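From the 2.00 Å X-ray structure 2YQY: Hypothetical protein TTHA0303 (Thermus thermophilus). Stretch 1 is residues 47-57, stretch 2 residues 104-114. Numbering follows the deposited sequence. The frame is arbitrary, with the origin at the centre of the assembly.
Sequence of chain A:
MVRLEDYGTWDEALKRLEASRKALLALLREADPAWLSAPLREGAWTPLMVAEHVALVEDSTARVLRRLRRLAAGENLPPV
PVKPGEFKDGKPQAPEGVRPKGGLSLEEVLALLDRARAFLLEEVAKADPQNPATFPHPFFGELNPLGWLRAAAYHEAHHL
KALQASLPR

Stretch 1 47-57: PLMVAEHVALV
Stretch 2 (104-114) LSLEEVLALLD

Two helical segments of one chain pack side by side, running in nearly the same direction. The helices span 47-57 and 106-114 here, and both continue later in the chain. Their axes cross at 21° and approach to 8.6 Å. Both helices keep regular i to i+4 backbone hydrogen bonds, for example Ala 55 N to Ala 51 O at 3.1 Å and Leu 113 N to Val 109 O at 2.9 Å. No hydrogen bond joins the two stretches among the modelled atoms; the contact is mainly between apolar side chains, with some methyls against backbone oxygens, and buries 471 Å² in total.

Leu 104 lacks a modelled side chain, but its backbone still takes part: Leu 104 O lies 3.6 Å from Leu 48 CD1. Leu 48 points toward the second stretch as an m,t rotamer.

Ser 105 (phi/psi -106/160) is the N-cap. With chi1 at p, Ser 105 OG accepts a weak bond from Glu 108 N at 3.4 Å. Its CB points away from the first helix.

Leu 106 begins the helix at phi/psi -59/-50. It points sideways, as a t,p rotamer. Leu 106 CD1 is 4.0 Å from Leu 48 CD2, and Leu 106 CA is 3.9 Å from Leu 48 CD2.

Glu 107 and Glu 108 are modelled without side chains and make no contact with the first stretch.

Val 109 points toward the first helix, chi1 t. Val 109 CA is 5.7 Å from Glu 52 CA. Val 109 CG2 lies 3.8 Å from Leu 48 CD2. Val 109 CG1 is 3.3 Å from Ala 51 CB, a tight contact, and 4.4 Å from Leu 48 CD2. Val 109 CG2 is also 3.7 Å from Leu 48 O, so the valine reaches the backbone of the first helix.

Leu 110 and Ala 111 make no contact. The CA-to-CB bond of Leu 110 points away.

Leu 112 points toward the first stretch, with chi1 -163° (t) and chi2 62° (p). Leu 112 CG is 3.8 Å from Ala 55 CB, and Leu 112 O is also 3.8 Å from Ala 55 CB. Leu 112 CD2 packs 3.8 Å from Glu 52 CG, so the aliphatic part of the glutamate joins the contact. Leu 112 CD2 is 4.2 Å from Leu 56 CD2.

Leu 113 starts sideways, but its m,t rotamer brings the end nearer. Leu 113 CD2 sits 3.5 Å from Ala 51 O, 3.8 Å from Ala 55 CB and 4.0 Å from Val 54 CG1. Leu 113 CD1 is 4.2 Å from Ala 51 CB. Here the backbones are close: Leu 113 CA is 4.8 Å from Ala 55 CA.

Asp 114 points away and makes no contact.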

# COMPACT_ATOMS: atom_id res chain seq x y z
N PRO A 47 1.57 12.00 9.34
CA PRO A 47 2.32 10.88 8.74
C PRO A 47 1.84 9.50 9.18
O PRO A 47 1.80 8.59 8.38
CB PRO A 47 3.74 11.12 9.23
CG PRO A 47 3.83 12.60 9.37
CD PRO A 47 2.48 13.02 9.91
N LEU A 48 1.47 9.35 10.45
CA LEU A 48 0.91 8.08 10.91
C LEU A 48 -0.45 7.70 10.28
O LEU A 48 -0.75 6.53 10.09
CB LEU A 48 0.83 8.07 12.44
CG LEU A 48 2.18 8.00 13.15
CD1 LEU A 48 2.01 8.33 14.65
CD2 LEU A 48 2.87 6.63 12.94
N MET A 49 -1.28 8.69 10.00
CA MET A 49 -2.55 8.47 9.28
C MET A 49 -2.25 8.11 7.83
O MET A 49 -2.89 7.24 7.27
CB MET A 49 -3.41 9.72 9.34
CG MET A 49 -3.94 10.04 10.73
SD MET A 49 -4.75 11.64 10.99
CE MET A 49 -4.29 11.79 12.69
N VAL A 50 -1.24 8.76 7.24
CA VAL A 50 -0.86 8.42 5.88
C VAL A 50 -0.48 6.92 5.86
O VAL A 50 -0.95 6.18 5.01
CB VAL A 50 0.33 9.28 5.37
CG1 VAL A 50 0.82 8.76 4.03
CG2 VAL A 50 -0.08 10.76 5.28
N ALA A 51 0.38 6.51 6.78
CA ALA A 51 0.86 5.11 6.83
C ALA A 51 -0.28 4.10 7.04
O ALA A 51 -0.32 3.07 6.40
CB ALA A 51 1.93 4.96 7.93
N GLU A 52 -1.21 4.41 7.95
CA GLU A 52 -2.40 3.58 8.16
C GLU A 52 -3.21 3.48 6.86
O GLU A 52 -3.66 2.38 6.50
CB GLU A 52 -3.25 4.12 9.34
CG GLU A 52 -4.64 3.56 9.35
CD GLU A 52 -5.62 4.31 10.24
OE1 GLU A 52 -5.40 5.50 10.59
OE2 GLU A 52 -6.65 3.68 10.58
N HIS A 53 -3.34 4.59 6.14
CA HIS A 53 -4.01 4.59 4.82
C HIS A 53 -3.35 3.63 3.82
O HIS A 53 -4.03 2.85 3.17
CB HIS A 53 -4.03 6.01 4.23
CG HIS A 53 -4.63 6.09 2.85
ND1 HIS A 53 -5.97 5.89 2.61
CD2 HIS A 53 -4.06 6.36 1.65
CE1 HIS A 53 -6.20 6.00 1.31
NE2 HIS A 53 -5.06 6.30 0.71
N VAL A 54 -2.03 3.70 3.71
CA VAL A 54 -1.28 2.78 2.89
C VAL A 54 -1.60 1.31 3.24
O VAL A 54 -1.86 0.51 2.34
CB VAL A 54 0.26 3.06 2.99
CG1 VAL A 54 1.07 1.88 2.43
CG2 VAL A 54 0.60 4.40 2.27
N ALA A 55 -1.52 0.96 4.53
CA ALA A 55 -1.87 -0.36 5.01
C ALA A 55 -3.31 -0.76 4.63
O ALA A 55 -3.54 -1.90 4.17
CB ALA A 55 -1.67 -0.44 6.54
N LEU A 56 -4.29 0.12 4.83
CA LEU A 56 -5.71 -0.27 4.55
C LEU A 56 -5.89 -0.55 3.02
O LEU A 56 -6.57 -1.52 2.61
CB LEU A 56 -6.70 0.79 5.03
CG LEU A 56 -6.66 0.98 6.56
CD1 LEU A 56 -7.54 2.17 7.05
CD2 LEU A 56 -7.03 -0.34 7.27
N VAL A 57 -5.24 0.26 2.20
CA VAL A 57 -5.36 0.09 0.76
C VAL A 57 -4.69 -1.23 0.33
O VAL A 57 -5.20 -1.91 -0.58
CB VAL A 57 -4.85 1.32 -0.02
CG1 VAL A 57 -4.74 1.03 -1.54
CG2 VAL A 57 -5.78 2.56 0.25
N LEU A 104 -2.83 5.09 15.39
CA LEU A 104 -2.56 6.02 16.49
C LEU A 104 -1.08 6.09 16.90
O LEU A 104 -0.48 7.17 16.93
N SER A 105 -0.50 4.95 17.27
CA SER A 105 0.90 4.89 17.70
C SER A 105 1.74 4.27 16.61
O SER A 105 1.21 3.62 15.69
CB SER A 105 1.06 4.16 19.06
OG SER A 105 0.66 2.75 19.02
N LEU A 106 3.05 4.53 16.65
CA LEU A 106 3.94 3.97 15.64
C LEU A 106 3.85 2.45 15.66
O LEU A 106 3.65 1.82 14.62
CB LEU A 106 5.39 4.44 15.83
CG LEU A 106 6.38 3.83 14.84
CD1 LEU A 106 6.06 4.21 13.38
CD2 LEU A 106 7.81 4.23 15.23
N GLU A 107 3.97 1.87 16.86
CA GLU A 107 3.84 0.44 17.06
C GLU A 107 2.58 -0.12 16.38
O GLU A 107 2.66 -1.13 15.69
N GLU A 108 1.44 0.53 16.62
CA GLU A 108 0.16 0.10 16.03
C GLU A 108 0.21 0.19 14.48
O GLU A 108 -0.18 -0.75 13.79
N VAL A 109 0.68 1.32 13.97
CA VAL A 109 0.76 1.55 12.50
C VAL A 109 1.71 0.55 11.83
O VAL A 109 1.37 0.01 10.77
CB VAL A 109 1.17 3.01 12.16
CG1 VAL A 109 1.32 3.19 10.69
CG2 VAL A 109 0.11 4.01 12.70
N LEU A 110 2.88 0.30 12.43
CA LEU A 110 3.88 -0.64 11.91
C LEU A 110 3.32 -2.06 11.84
O LEU A 110 3.61 -2.81 10.90
CB LEU A 110 5.14 -0.66 12.77
CG LEU A 110 6.12 0.52 12.72
CD1 LEU A 110 7.32 0.22 13.59
CD2 LEU A 110 6.58 0.88 11.29
N ALA A 111 2.53 -2.43 12.85
CA ALA A 111 1.91 -3.74 12.92
C ALA A 111 0.85 -3.87 11.82
O ALA A 111 0.74 -4.91 11.18
CB ALA A 111 1.32 -3.99 14.33
N LEU A 112 0.09 -2.79 11.59
CA LEU A 112 -0.93 -2.78 10.53
C LEU A 112 -0.28 -2.91 9.15
O LEU A 112 -0.77 -3.65 8.27
CB LEU A 112 -1.77 -1.49 10.60
CG LEU A 112 -3.12 -1.45 9.86
CD1 LEU A 112 -4.12 -2.49 10.38
CD2 LEU A 112 -3.73 -0.06 9.93
N LEU A 113 0.83 -2.21 8.96
CA LEU A 113 1.58 -2.31 7.71
C LEU A 113 2.06 -3.74 7.45
O LEU A 113 1.88 -4.25 6.34
CB LEU A 113 2.74 -1.31 7.71
CG LEU A 113 2.35 0.17 7.54
CD1 LEU A 113 3.49 1.09 8.01
CD2 LEU A 113 2.00 0.45 6.08
N ASP A 114 2.63 -4.39 8.46
CA ASP A 114 3.21 -5.72 8.29
C ASP A 114 2.15 -6.73 7.93
O ASP A 114 2.34 -7.56 7.05
CB ASP A 114 3.97 -6.18 9.54
CG ASP A 114 5.31 -5.48 9.70
OD1 ASP A 114 5.74 -4.78 8.76
OD2 ASP A 114 5.93 -5.61 10.77